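Local coordinates for protein tyrosine aminotransferase (Leishmania infantum, PDB 4IX8) that probably transfers the amino group of L-tyrosine to 2-oxoglutarate, with pyridoxal 5'-phosphate as its cofactor, at residues 122-127 with 252-257; 245-250 with 275-280; 389-394 with 405-410. All coordinates share one frame; numbering follows the deposited sequence.

Contact 1: residues 122-127 with 252-257; sequences WRRFCQ and YAEMVL
Glu254 OE2 is the polar atom to look at first: it is hydrogen-bonded to Tyr121 OH, just before the 122-127 segment, and Phe125 CZ approaches it across the contact at 4.2 Å. The guanidinium does not close a salt bridge, since Arg124 NH1 stays 4.5 Å from Glu254 OE2; any attraction between the two charges is probably weak at that separation. Beside these polar groups lies the apolar part. Ala253 CB points at the other segment and meets Phe125 CZ at 3.9 Å, with Trp122 CH2 at 4.3 Å from the same methyl. Both rings approach this one methyl obliquely. They also pack on each other, because Phe125 has CG anti to its carbonyl carbon (chi1 -65°) and CD2 comes to lie 3.5 Å above the plane of the Trp122 ring, over its centre, so that the indole meets the edge of the phenyl ring. The CG of Arg124 lies over a face of Phe125, and Phe262 packs against Phe125 edge-to-face. Trp122 NE1 is hydrogen-bonded to Ser264 OG. In 252-257 a type I turn from Tyr252 to Met255 presents Ala253, and Tyr252 OH is hydrogen-bonded to O3 of the pyridoxal phosphate carried by the modified Lys282. With no hydrogen bond crossing between the two segments, the contact rests on van der Waals packing around one methyl, with a probably modest electrostatic attraction at the Arg124-Glu254 side.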
ATOM      1  N   TRP A 122      -2.442 -10.339 -20.474  1.00 37.84           N
ATOM      2  CA  TRP A 122      -2.698 -11.650 -19.879  1.00 37.74           C
ATOM      3  C   TRP A 122      -3.301 -12.602 -20.903  1.00 37.47           C
ATOM      4  O   TRP A 122      -3.281 -13.817 -20.710  1.00 41.29           O
ATOM      5  CB  TRP A 122      -3.623 -11.560 -18.653  1.00 33.50           C
ATOM      6  CG  TRP A 122      -3.223 -12.634 -17.685  1.00 36.92           C
ATOM      7  CD1 TRP A 122      -3.718 -13.908 -17.609  1.00 36.15           C
ATOM      8  CD2 TRP A 122      -2.177 -12.554 -16.698  1.00 32.80           C
ATOM      9  NE1 TRP A 122      -3.061 -14.613 -16.621  1.00 39.29           N
ATOM     10  CE2 TRP A 122      -2.097 -13.810 -16.070  1.00 33.63           C
ATOM     11  CE3 TRP A 122      -1.307 -11.541 -16.291  1.00 35.02           C
ATOM     12  CZ2 TRP A 122      -1.195 -14.069 -15.055  1.00 32.52           C
ATOM     13  CZ3 TRP A 122      -0.403 -11.809 -15.287  1.00 35.94           C
ATOM     14  CH2 TRP A 122      -0.354 -13.054 -14.682  1.00 31.52           C
ATOM     15  N   ARG A 123      -3.767 -12.049 -22.020  1.00 44.28           N
ATOM     16  CA  ARG A 123      -4.350 -12.842 -23.093  1.00 46.24           C
ATOM     17  C   ARG A 123      -3.358 -13.795 -23.712  1.00 47.87           C
ATOM     18  O   ARG A 123      -3.750 -14.824 -24.243  1.00 52.10           O
ATOM     19  CB  ARG A 123      -4.926 -11.930 -24.170  1.00 54.00           C
ATOM     20  CG  ARG A 123      -5.985 -11.014 -23.600  1.00 62.62           C
ATOM     21  CD  ARG A 123      -7.142 -10.792 -24.525  1.00 66.26           C
ATOM     22  NE  ARG A 123      -8.281 -10.173 -23.847  1.00 56.55           N
ATOM     23  CZ  ARG A 123      -9.376  -9.786 -24.492  1.00 71.27           C
ATOM     24  NH1 ARG A 123      -9.462  -9.947 -25.828  1.00 65.48           N
ATOM     25  NH2 ARG A 123     -10.385  -9.245 -23.812  1.00 78.28           N
ATOM     26  N   ARG A 124      -2.075 -13.466 -23.618  1.00 46.71           N
ATOM     27  CA  ARG A 124      -1.041 -14.295 -24.216  1.00 46.34           C
ATOM     28  C   ARG A 124      -0.901 -15.609 -23.471  1.00 48.47           C
ATOM     29  O   ARG A 124      -0.298 -16.546 -23.975  1.00 59.31           O
ATOM     30  CB  ARG A 124       0.292 -13.546 -24.227  1.00 41.13           C
ATOM     31  CG  ARG A 124       0.949 -13.397 -22.822  1.00 63.25           C
ATOM     32  CD  ARG A 124       2.058 -12.317 -22.767  1.00 58.38           C
ATOM     33  NE  ARG A 124       1.754 -11.175 -23.644  1.00 59.55           N
ATOM     34  CZ  ARG A 124       2.612 -10.214 -23.988  1.00 56.36           C
ATOM     35  NH1 ARG A 124       3.873 -10.243 -23.577  1.00 53.29           N
ATOM     36  NH2 ARG A 124       2.219  -9.245 -24.795  1.00 59.74           N
ATOM     37  N   PHE A 125      -1.436 -15.668 -22.262  1.00 43.29           N
ATOM     38  CA  PHE A 125      -1.389 -16.882 -21.461  1.00 42.18           C
ATOM     39  C   PHE A 125      -2.576 -17.796 -21.738  1.00 44.21           C
ATOM     40  O   PHE A 125      -2.685 -18.883 -21.147  1.00 45.68           O
ATOM     41  CB  PHE A 125      -1.344 -16.533 -19.986  1.00 37.31           C
ATOM     42  CG  PHE A 125      -0.082 -15.818 -19.581  1.00 44.96           C
ATOM     43  CD1 PHE A 125       1.163 -16.353 -19.894  1.00 41.94           C
ATOM     44  CD2 PHE A 125      -0.140 -14.614 -18.874  1.00 39.76           C
ATOM     45  CE1 PHE A 125       2.340 -15.695 -19.528  1.00 43.98           C
ATOM     46  CE2 PHE A 125       1.052 -13.941 -18.507  1.00 40.74           C
ATOM     47  CZ  PHE A 125       2.285 -14.482 -18.830  1.00 45.06           C
ATOM     48  N   CYS A 126      -3.454 -17.345 -22.635  1.00 48.83           N
ATOM     49  CA  CYS A 126      -4.645 -18.093 -23.028  1.00 47.45           C
ATOM     50  C   CYS A 126      -4.508 -18.589 -24.453  1.00 48.59           C
ATOM     51  O   CYS A 126      -4.171 -17.829 -25.351  1.00 46.89           O
ATOM     52  CB  CYS A 126      -5.889 -17.222 -22.886  1.00 47.01           C
ATOM     53  SG  CYS A 126      -6.096 -16.589 -21.195  1.00 47.11           S
ATOM     54  N   GLN A 127      -4.760 -19.871 -24.666  1.00 46.46           N
ATOM     55  CA  GLN A 127      -4.532 -20.449 -25.977  1.00 47.81           C
ATOM     56  C   GLN A 127      -5.709 -20.318 -26.938  1.00 56.53           C
ATOM     57  O   GLN A 127      -5.598 -20.731 -28.075  1.00 65.54           O
ATOM     58  CB  GLN A 127      -4.192 -21.929 -25.840  1.00 48.38           C
ATOM     59  CG  GLN A 127      -2.935 -22.219 -25.056  1.00 47.36           C
ATOM     60  CD  GLN A 127      -2.664 -23.704 -24.965  1.00 56.53           C
ATOM     61  OE1 GLN A 127      -2.347 -24.349 -25.964  1.00 62.40           O
ATOM     62  NE2 GLN A 127      -2.827 -24.265 -23.773  1.00 58.31           N
ATOM     63  N   TYR A 252       5.057 -14.910 -10.778  1.00 28.87           N
ATOM     64  CA  TYR A 252       6.277 -15.434 -11.421  1.00 34.67           C
ATOM     65  C   TYR A 252       5.987 -16.030 -12.800  1.00 36.89           C
ATOM     66  O   TYR A 252       6.780 -16.828 -13.315  1.00 37.56           O
ATOM     67  CB  TYR A 252       6.953 -16.495 -10.537  1.00 31.01           C
ATOM     68  CG  TYR A 252       7.496 -15.885  -9.272  1.00 31.21           C
ATOM     69  CD1 TYR A 252       8.603 -15.059  -9.309  1.00 30.30           C
ATOM     70  CD2 TYR A 252       6.893 -16.118  -8.053  1.00 28.64           C
ATOM     71  CE1 TYR A 252       9.082 -14.471  -8.162  1.00 32.19           C
ATOM     72  CE2 TYR A 252       7.361 -15.537  -6.912  1.00 32.04           C
ATOM     73  CZ  TYR A 252       8.471 -14.723  -6.971  1.00 33.35           C
ATOM     74  OH  TYR A 252       8.962 -14.132  -5.834  1.00 43.54           O
ATOM     75  N   ALA A 253       4.867 -15.624 -13.405  1.00 37.21           N
ATOM     76  CA  ALA A 253       4.422 -16.153 -14.699  1.00 37.78           C
ATOM     77  C   ALA A 253       5.486 -16.123 -15.813  1.00 36.75           C
ATOM     78  O   ALA A 253       5.527 -17.038 -16.618  1.00 43.44           O
ATOM     79  CB  ALA A 253       3.189 -15.372 -15.189  1.00 32.07           C
ATOM     80  N   GLU A 254       6.329 -15.090 -15.848  1.00 34.35           N
ATOM     81  CA  GLU A 254       7.330 -14.879 -16.913  1.00 34.97           C
ATOM     82  C   GLU A 254       8.657 -15.534 -16.579  1.00 36.85           C
ATOM     83  O   GLU A 254       9.614 -15.455 -17.369  1.00 45.96           O
ATOM     84  CB  GLU A 254       7.590 -13.389 -17.115  1.00 35.25           C
ATOM     85  CG  GLU A 254       6.407 -12.576 -17.662  1.00 44.78           C
ATOM     86  CD  GLU A 254       6.440 -12.435 -19.162  1.00 49.56           C
ATOM     87  OE1 GLU A 254       7.445 -12.824 -19.787  1.00 54.76           O
ATOM     88  OE2 GLU A 254       5.484 -11.871 -19.714  1.00 48.75           O
ATOM     89  N   MET A 255       8.738 -16.103 -15.375  1.00 37.16           N
ATOM     90  CA  MET A 255      10.009 -16.594 -14.838  1.00 41.42           C
ATOM     91  C   MET A 255      10.043 -18.111 -14.673  1.00 40.82           C
ATOM     92  O   MET A 255      10.430 -18.623 -13.621  1.00 40.06           O
ATOM     93  CB  MET A 255      10.291 -15.898 -13.534  1.00 34.19           C
ATOM     94  CG  MET A 255      10.851 -14.529 -13.809  1.00 52.88           C
ATOM     95  SD  MET A 255      10.523 -13.439 -12.416  1.00 49.90           S
ATOM     96  CE  MET A 255      12.004 -13.788 -11.462  1.00 35.14           C
ATOM     97  N   VAL A 256       9.538 -18.811 -15.689  1.00 44.09           N
ATOM     98  CA  VAL A 256       9.714 -20.251 -15.808  1.00 41.39           C
ATOM     99  C   VAL A 256      11.052 -20.553 -16.459  1.00 41.51           C
ATOM    100  O   VAL A 256      11.422 -19.899 -17.439  1.00 54.09           O
ATOM    101  CB  VAL A 256       8.602 -20.882 -16.640  1.00 46.57           C
ATOM    102  CG1 VAL A 256       8.783 -22.425 -16.724  1.00 43.03           C
ATOM    103  CG2 VAL A 256       7.254 -20.530 -16.053  1.00 44.33           C
ATOM    104  N   LEU A 257      11.726 -21.595 -15.972  1.00 41.48           N
ATOM    105  CA  LEU A 257      13.063 -22.006 -16.456  1.00 40.56           C
ATOM    106  C   LEU A 257      13.014 -23.193 -17.427  1.00 42.73           C
ATOM    107  O   LEU A 257      11.984 -23.829 -17.600  1.00 44.82           O
ATOM    108  CB  LEU A 257      13.953 -22.403 -15.282  1.00 40.57           C
ATOM    109  CG  LEU A 257      13.905 -21.529 -14.028  1.00 41.52           C
ATOM    110  CD1 LEU A 257      14.932 -22.000 -13.021  1.00 43.05           C
ATOM    111  CD2 LEU A 257      14.149 -20.089 -14.402  1.00 48.21           C
TER

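Contact 2: residues 245-250 with 275-280; sequences PLISDE and LILGGT
Leu277 has CG anti to its carbonyl carbon (chi1 -43°), and Ile247 has CG2 anti to its backbone N; these choices bring Ile247 CG2 to 4.0 Å from Leu277 CD1, the two side chains crossing at a slant. Just past the strand, Glu250 runs out extended beyond CG (chi2 -174°) and brings OE1 3.7 Å from CG2 of Ile276, which lies on the face that also carries Ser248. The strands themselves run parallel, 14° apart, and exchange four backbone bonds. Leu275 N gives to Leu246 O at 2.8 Å, and Ser248 N gives to Leu275 O. The bond from Leu277 N to Ser248 O measures 2.9 Å, and Glu250 N to Leu277 O closes the series at 2.8 Å. Past that point a water takes over, giving to Glu250 O and accepting from Gly279 N. The buried Glu250 carboxylate is well supplied: Ser248 OG donates to OE2 over 2.7 Å on the anti side, tilted somewhat out of the carboxylate plane, Val265 N also bonds OE2, and Ser264 OG bonds OE1. Helix 145-157 packs on the face carrying Ile247, Leu275 and Leu277. Asp249, on that same face, is hydrogen-bonded to Tyr174 OH through OD2, which also lies close to N1 of the pyridoxal phosphate on Lys282. An aspartate at a strand end beside the pyridine nitrogen is characteristic of fold-type I pyridoxal-phosphate enzymes, aminotransferases among them.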
ATOM      1  N   PRO A 245     -14.172 -20.100  -4.757  1.00 23.73           N
ATOM      2  CA  PRO A 245     -13.353 -19.416  -5.758  1.00 23.85           C
ATOM      3  C   PRO A 245     -11.875 -19.746  -5.612  1.00 28.65           C
ATOM      4  O   PRO A 245     -11.438 -20.113  -4.527  1.00 23.98           O
ATOM      5  CB  PRO A 245     -13.591 -17.942  -5.462  1.00 23.45           C
ATOM      6  CG  PRO A 245     -13.916 -17.926  -4.005  1.00 23.80           C
ATOM      7  CD  PRO A 245     -14.742 -19.160  -3.789  1.00 26.53           C
ATOM      8  N   LEU A 246     -11.143 -19.635  -6.712  1.00 24.21           N
ATOM      9  CA  LEU A 246      -9.734 -19.924  -6.751  1.00 23.98           C
ATOM     10  C   LEU A 246      -8.928 -18.660  -6.900  1.00 23.70           C
ATOM     11  O   LEU A 246      -9.118 -17.912  -7.873  1.00 26.35           O
ATOM     12  CB  LEU A 246      -9.451 -20.874  -7.913  1.00 25.39           C
ATOM     13  CG  LEU A 246      -8.000 -21.261  -8.207  1.00 25.17           C
ATOM     14  CD1 LEU A 246      -7.355 -21.939  -7.016  1.00 32.78           C
ATOM     15  CD2 LEU A 246      -7.913 -22.213  -9.439  1.00 28.10           C
ATOM     16  N   ILE A 247      -8.019 -18.420  -5.950  1.00 23.59           N
ATOM     17  CA  ILE A 247      -7.104 -17.281  -6.011  1.00 22.99           C
ATOM     18  C   ILE A 247      -5.710 -17.809  -6.371  1.00 23.36           C
ATOM     19  O   ILE A 247      -5.188 -18.664  -5.683  1.00 26.34           O
ATOM     20  CB  ILE A 247      -7.028 -16.528  -4.672  1.00 22.31           C
ATOM     21  CG1 ILE A 247      -8.424 -16.077  -4.241  1.00 26.21           C
ATOM     22  CG2 ILE A 247      -6.054 -15.375  -4.759  1.00 22.31           C
ATOM     23  CD1 ILE A 247      -8.480 -15.493  -2.865  1.00 24.92           C
ATOM     24  N   SER A 248      -5.124 -17.292  -7.442  1.00 23.88           N
ATOM     25  CA  SER A 248      -3.875 -17.807  -7.963  1.00 27.96           C
ATOM     26  C   SER A 248      -2.869 -16.709  -8.077  1.00 25.43           C
ATOM     27  O   SER A 248      -3.047 -15.784  -8.873  1.00 32.23           O
ATOM     28  CB  SER A 248      -4.097 -18.431  -9.324  1.00 30.19           C
ATOM     29  OG  SER A 248      -2.921 -19.003  -9.828  1.00 31.78           O
ATOM     30  N   ASP A 249      -1.804 -16.816  -7.288  1.00 30.88           N
ATOM     31  CA  ASP A 249      -0.705 -15.853  -7.321  1.00 28.10           C
ATOM     32  C   ASP A 249       0.273 -16.233  -8.434  1.00 25.52           C
ATOM     33  O   ASP A 249       1.078 -17.132  -8.274  1.00 25.92           O
ATOM     34  CB  ASP A 249      -0.011 -15.809  -5.977  1.00 28.60           C
ATOM     35  CG  ASP A 249       0.954 -14.646  -5.854  1.00 34.11           C
ATOM     36  OD1 ASP A 249       1.525 -14.232  -6.898  1.00 25.57           O
ATOM     37  OD2 ASP A 249       1.165 -14.186  -4.704  1.00 26.98           O
ATOM     38  N   GLU A 250       0.162 -15.540  -9.561  1.00 29.64           N
ATOM     39  CA  GLU A 250       0.889 -15.882 -10.764  1.00 33.21           C
ATOM     40  C   GLU A 250       1.885 -14.781 -11.082  1.00 29.81           C
ATOM     41  O   GLU A 250       2.177 -14.443 -12.240  1.00 29.16           O
ATOM     42  CB  GLU A 250      -0.124 -16.140 -11.896  1.00 34.25           C
ATOM     43  CG  GLU A 250      -1.005 -17.376 -11.544  1.00 36.23           C
ATOM     44  CD  GLU A 250      -1.955 -17.809 -12.661  1.00 36.01           C
ATOM     45  OE1 GLU A 250      -1.965 -17.163 -13.733  1.00 28.76           O
ATOM     46  OE2 GLU A 250      -2.646 -18.839 -12.462  1.00 37.30           O
ATOM     47  N   LEU A 275      -9.455 -15.586  -9.331  1.00 27.38           N
ATOM     48  CA  LEU A 275      -8.830 -14.262  -9.196  1.00 24.63           C
ATOM     49  C   LEU A 275      -7.299 -14.416  -9.311  1.00 26.37           C
ATOM     50  O   LEU A 275      -6.639 -15.041  -8.485  1.00 27.16           O
ATOM     51  CB  LEU A 275      -9.217 -13.607  -7.871  1.00 23.80           C
ATOM     52  CG  LEU A 275      -8.761 -12.172  -7.643  1.00 24.23           C
ATOM     53  CD1 LEU A 275      -9.579 -11.215  -8.473  1.00 24.80           C
ATOM     54  CD2 LEU A 275      -8.757 -11.787  -6.139  1.00 31.02           C
ATOM     55  N   ILE A 276      -6.751 -13.856 -10.364  1.00 27.03           N
ATOM     56  CA  ILE A 276      -5.336 -13.967 -10.662  1.00 25.63           C
ATOM     57  C   ILE A 276      -4.626 -12.740 -10.149  1.00 26.66           C
ATOM     58  O   ILE A 276      -5.039 -11.634 -10.452  1.00 33.64           O
ATOM     59  CB  ILE A 276      -5.125 -14.093 -12.140  1.00 26.92           C
ATOM     60  CG1 ILE A 276      -5.847 -15.336 -12.635  1.00 34.89           C
ATOM     61  CG2 ILE A 276      -3.659 -14.160 -12.467  1.00 37.23           C
ATOM     62  CD1 ILE A 276      -5.812 -15.506 -14.081  1.00 35.30           C
ATOM     63  N   LEU A 277      -3.562 -12.943  -9.375  1.00 30.04           N
ATOM     64  CA  LEU A 277      -2.721 -11.852  -8.861  1.00 24.89           C
ATOM     65  C   LEU A 277      -1.418 -11.911  -9.635  1.00 30.11           C
ATOM     66  O   LEU A 277      -0.876 -12.986  -9.837  1.00 34.67           O
ATOM     67  CB  LEU A 277      -2.473 -11.993  -7.358  1.00 24.56           C
ATOM     68  CG  LEU A 277      -3.731 -12.378  -6.555  1.00 27.79           C
ATOM     69  CD1 LEU A 277      -3.448 -12.406  -5.075  1.00 28.33           C
ATOM     70  CD2 LEU A 277      -4.871 -11.398  -6.846  1.00 28.21           C
ATOM     71  N   GLY A 278      -0.931 -10.761 -10.096  1.00 26.21           N
ATOM     72  CA  GLY A 278       0.274 -10.706 -10.897  1.00 27.09           C
ATOM     73  C   GLY A 278       0.763  -9.288 -10.947  1.00 27.55           C
ATOM     74  O   GLY A 278       0.201  -8.434 -10.260  1.00 30.34           O
ATOM     75  N   GLY A 279       1.822  -9.045 -11.719  1.00 28.50           N
ATOM     76  CA  GLY A 279       2.404  -7.729 -11.828  1.00 29.14           C
ATOM     77  C   GLY A 279       3.790  -7.789 -12.454  1.00 31.07           C
ATOM     78  O   GLY A 279       4.205  -8.829 -12.995  1.00 32.29           O
ATOM     79  N   THR A 280       4.542  -6.696 -12.321  1.00 30.74           N
ATOM     80  CA  THR A 280       5.841  -6.585 -12.952  1.00 31.88           C
ATOM     81  C   THR A 280       6.957  -6.579 -11.926  1.00 31.77           C
ATOM     82  O   THR A 280       8.093  -6.563 -12.308  1.00 32.72           O
ATOM     83  CB  THR A 280       5.991  -5.293 -13.775  1.00 33.91           C
ATOM     84  OG1 THR A 280       5.920  -4.168 -12.890  1.00 32.86           O
ATOM     85  CG2 THR A 280       4.931  -5.178 -14.874  1.00 39.70           C
TER
HETATM   86  O   HOH W   1       2.317 -11.622 -13.027  1.00 28.27           O

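Contact 3: residues 389-394 with 405-410; sequences SDMEFY and VLPGEI
The Tyr394 ring takes Pro407 on one face, where CD sits 4.2 Å from the ring centroid and 24° off its normal, a CH-pi contact displaced toward the rim. At the edge, near the ring plane, Val405 O approaches Tyr394 CD1 at 3.1 Å, and Met391 O lies in plane at the edge too. Pro407 is held from a second direction by Met391: the thioether chain, bent at chi2 and chi3, swings CE to 3.6 Å from Pro407 CG. The same methyl lies 3.8 Å from Glu409 OE2. The polar half belongs to Asp390, whose CG lies between its backbone N and carbonyl carbon (chi1 61°), sending the carboxylate across to the 3-10 turn that starts at Gly408. Glu409 N donates to Asp390 OD2 over 3.0 Å, arriving nearly in line with the C-O bond, while Pro407 CB packs on the same oxygen. A carboxylate at the start of this turn probably gains from the backbone NH groups there. That may offset the nearness of Glu409, whose carboxylate plane is turned 57° from that of Asp390 with OE2 4.1 Å from Asp390 OD1. At the other end of the contact from Asp390, a water bridges the segments, giving to Tyr394 O and accepting from Val405 N. Ser389 OG caps the helix by accepting from Glu392 N. Helix 390-401 packs on strand 403-407 of the smaller mixed sheet, a helix-then-strand connection of the small domain; Leu56 of helix 52-56 touches both Tyr394 and Pro407, and Leu417 of the adjacent antiparallel strand 416-420 packs against Val405.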
ATOM      1  N   SER A 389      16.431 -28.796  14.563  1.00 65.62           N
ATOM      2  CA  SER A 389      15.425 -28.166  13.716  1.00 57.84           C
ATOM      3  C   SER A 389      15.999 -27.337  12.581  1.00 53.46           C
ATOM      4  O   SER A 389      17.142 -26.896  12.635  1.00 54.66           O
ATOM      5  CB  SER A 389      14.528 -27.253  14.558  1.00 55.78           C
ATOM      6  OG  SER A 389      15.333 -26.280  15.200  1.00 63.07           O
ATOM      7  N   ASP A 390      15.157 -27.078  11.582  1.00 50.60           N
ATOM      8  CA  ASP A 390      15.512 -26.171  10.516  1.00 54.65           C
ATOM      9  C   ASP A 390      15.949 -24.818  11.099  1.00 55.71           C
ATOM     10  O   ASP A 390      16.854 -24.158  10.570  1.00 53.89           O
ATOM     11  CB  ASP A 390      14.354 -26.012   9.527  1.00 50.00           C
ATOM     12  CG  ASP A 390      13.116 -25.439  10.155  1.00 50.09           C
ATOM     13  OD1 ASP A 390      12.751 -25.842  11.280  1.00 52.31           O
ATOM     14  OD2 ASP A 390      12.500 -24.569   9.508  1.00 52.16           O
ATOM     15  N   MET A 391      15.340 -24.429  12.214  1.00 53.48           N
ATOM     16  CA  MET A 391      15.692 -23.163  12.847  1.00 55.70           C
ATOM     17  C   MET A 391      17.096 -23.236  13.418  1.00 55.84           C
ATOM     18  O   MET A 391      17.895 -22.311  13.249  1.00 56.14           O
ATOM     19  CB  MET A 391      14.689 -22.820  13.965  1.00 49.55           C
ATOM     20  CG  MET A 391      14.969 -21.502  14.681  1.00 48.86           C
ATOM     21  SD  MET A 391      14.710 -20.027  13.650  1.00 52.81           S
ATOM     22  CE  MET A 391      12.987 -20.191  13.236  1.00 48.76           C
ATOM     23  N   GLU A 392      17.404 -24.354  14.063  1.00 52.94           N
ATOM     24  CA  GLU A 392      18.684 -24.501  14.728  1.00 56.01           C
ATOM     25  C   GLU A 392      19.789 -24.563  13.676  1.00 60.83           C
ATOM     26  O   GLU A 392      20.928 -24.115  13.895  1.00 57.77           O
ATOM     27  CB  GLU A 392      18.703 -25.744  15.624  1.00 52.67           C
ATOM     28  CG  GLU A 392      19.944 -25.789  16.543  1.00 77.03           C
ATOM     29  CD  GLU A 392      19.926 -26.914  17.579  1.00 80.07           C
ATOM     30  OE1 GLU A 392      19.062 -27.823  17.477  1.00 76.85           O
ATOM     31  OE2 GLU A 392      20.790 -26.878  18.493  1.00 81.71           O
ATOM     32  N   PHE A 393      19.451 -25.151  12.536  1.00 50.32           N
ATOM     33  CA  PHE A 393      20.372 -25.204  11.408  1.00 54.02           C
ATOM     34  C   PHE A 393      20.687 -23.797  10.881  1.00 51.49           C
ATOM     35  O   PHE A 393      21.844 -23.483  10.556  1.00 55.31           O
ATOM     36  CB  PHE A 393      19.760 -26.043  10.299  1.00 60.09           C
ATOM     37  CG  PHE A 393      20.704 -26.389   9.205  1.00 56.20           C
ATOM     38  CD1 PHE A 393      21.115 -25.425   8.292  1.00 60.84           C
ATOM     39  CD2 PHE A 393      21.157 -27.677   9.067  1.00 53.85           C
ATOM     40  CE1 PHE A 393      21.985 -25.749   7.277  1.00 61.01           C
ATOM     41  CE2 PHE A 393      22.026 -28.016   8.065  1.00 56.34           C
ATOM     42  CZ  PHE A 393      22.442 -27.058   7.161  1.00 64.07           C
ATOM     43  N   TYR A 394      19.645 -22.970  10.828  1.00 47.82           N
ATOM     44  CA  TYR A 394      19.730 -21.602  10.325  1.00 48.68           C
ATOM     45  C   TYR A 394      20.647 -20.791  11.246  1.00 50.07           C
ATOM     46  O   TYR A 394      21.562 -20.102  10.768  1.00 49.21           O
ATOM     47  CB  TYR A 394      18.300 -20.976  10.198  1.00 50.39           C
ATOM     48  CG  TYR A 394      18.250 -19.474  10.459  1.00 54.49           C
ATOM     49  CD1 TYR A 394      18.564 -18.556   9.464  1.00 54.36           C
ATOM     50  CD2 TYR A 394      17.871 -18.974  11.707  1.00 56.38           C
ATOM     51  CE1 TYR A 394      18.547 -17.182   9.721  1.00 55.66           C
ATOM     52  CE2 TYR A 394      17.842 -17.599  11.968  1.00 53.88           C
ATOM     53  CZ  TYR A 394      18.175 -16.713  10.972  1.00 54.04           C
ATOM     54  OH  TYR A 394      18.166 -15.358  11.223  1.00 61.27           O
ATOM     55  N   VAL A 405      20.354 -18.240   5.549  1.00 44.65           N
ATOM     56  CA  VAL A 405      19.233 -18.788   4.806  1.00 45.52           C
ATOM     57  C   VAL A 405      17.976 -18.440   5.615  1.00 50.54           C
ATOM     58  O   VAL A 405      18.049 -17.623   6.527  1.00 48.79           O
ATOM     59  CB  VAL A 405      19.369 -20.299   4.579  1.00 48.13           C
ATOM     60  CG1 VAL A 405      20.585 -20.571   3.705  1.00 49.56           C
ATOM     61  CG2 VAL A 405      19.474 -21.068   5.910  1.00 43.39           C
ATOM     62  N   LEU A 406      16.821 -18.971   5.226  1.00 53.56           N
ATOM     63  CA  LEU A 406      15.592 -18.782   5.996  1.00 49.71           C
ATOM     64  C   LEU A 406      15.072 -20.159   6.345  1.00 45.35           C
ATOM     65  O   LEU A 406      14.963 -21.003   5.474  1.00 43.18           O
ATOM     66  CB  LEU A 406      14.530 -17.994   5.221  1.00 39.74           C
ATOM     67  CG  LEU A 406      14.797 -16.498   5.010  1.00 42.69           C
ATOM     68  CD1 LEU A 406      13.702 -15.891   4.157  1.00 37.58           C
ATOM     69  CD2 LEU A 406      14.913 -15.770   6.347  1.00 40.84           C
ATOM     70  N   PRO A 407      14.714 -20.375   7.612  1.00 44.66           N
ATOM     71  CA  PRO A 407      14.116 -21.648   7.997  1.00 40.23           C
ATOM     72  C   PRO A 407      12.716 -21.764   7.434  1.00 40.21           C
ATOM     73  O   PRO A 407      12.031 -20.733   7.391  1.00 40.38           O
ATOM     74  CB  PRO A 407      14.082 -21.568   9.519  1.00 47.94           C
ATOM     75  CG  PRO A 407      13.994 -20.093   9.813  1.00 45.62           C
ATOM     76  CD  PRO A 407      14.792 -19.432   8.744  1.00 47.83           C
ATOM     77  N   GLY A 408      12.303 -22.964   7.019  1.00 36.97           N
ATOM     78  CA  GLY A 408      11.002 -23.168   6.387  1.00 36.31           C
ATOM     79  C   GLY A 408       9.806 -22.971   7.280  1.00 38.57           C
ATOM     80  O   GLY A 408       8.675 -22.821   6.798  1.00 41.66           O
ATOM     81  N   GLU A 409      10.064 -23.003   8.583  1.00 49.73           N
ATOM     82  CA  GLU A 409       9.087 -22.622   9.612  1.00 50.52           C
ATOM     83  C   GLU A 409       8.383 -21.312   9.237  1.00 49.75           C
ATOM     84  O   GLU A 409       7.176 -21.207   9.261  1.00 56.07           O
ATOM     85  CB  GLU A 409       9.812 -22.457  10.942  1.00 57.62           C
ATOM     86  CG  GLU A 409       9.028 -22.793  12.166  1.00 68.89           C
ATOM     87  CD  GLU A 409       9.824 -22.512  13.441  1.00 79.42           C
ATOM     88  OE1 GLU A 409       9.454 -21.527  14.131  1.00 80.94           O
ATOM     89  OE2 GLU A 409      10.823 -23.231  13.731  1.00 80.32           O
ATOM     90  N   ILE A 410       9.173 -20.320   8.852  1.00 47.93           N
ATOM     91  CA  ILE A 410       8.684 -19.010   8.441  1.00 44.72           C
ATOM     92  C   ILE A 410       7.584 -19.091   7.390  1.00 40.51           C
ATOM     93  O   ILE A 410       6.750 -18.196   7.300  1.00 36.38           O
ATOM     94  CB  ILE A 410       9.879 -18.163   7.873  1.00 48.36           C
ATOM     95  CG1 ILE A 410      10.879 -17.886   8.978  1.00 55.56           C
ATOM     96  CG2 ILE A 410       9.453 -16.854   7.293  1.00 60.36           C
ATOM     97  CD1 ILE A 410      10.296 -17.210  10.206  1.00 61.93           C
TER
HETATM   98  O   HOH W   2      21.622 -19.220   7.857  1.00 42.85           O

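Contacts 1 and 2 are neighbours, their centres 12 Å apart, and they touch where Trp122 CZ2 lies 3.5 Å from Glu250 OE1. Their segments alternate along the chain: 122-127, 245-250, 252-257, 275-280. Strand 246-249 of the large mixed sheet runs directly into the turn of contact 1, and each contact contributes a residue next to the cofactor on Lys282, Tyr252 and Asp249. Contact 3 comes later in the sequence and packs a helix on a strand of the smaller, separate sheet. Its centre is about 32 Å from that of contact 1 and 28 Å from that of contact 2; the nearest atoms are about 11 Å and 14 Å away, with no touch to either.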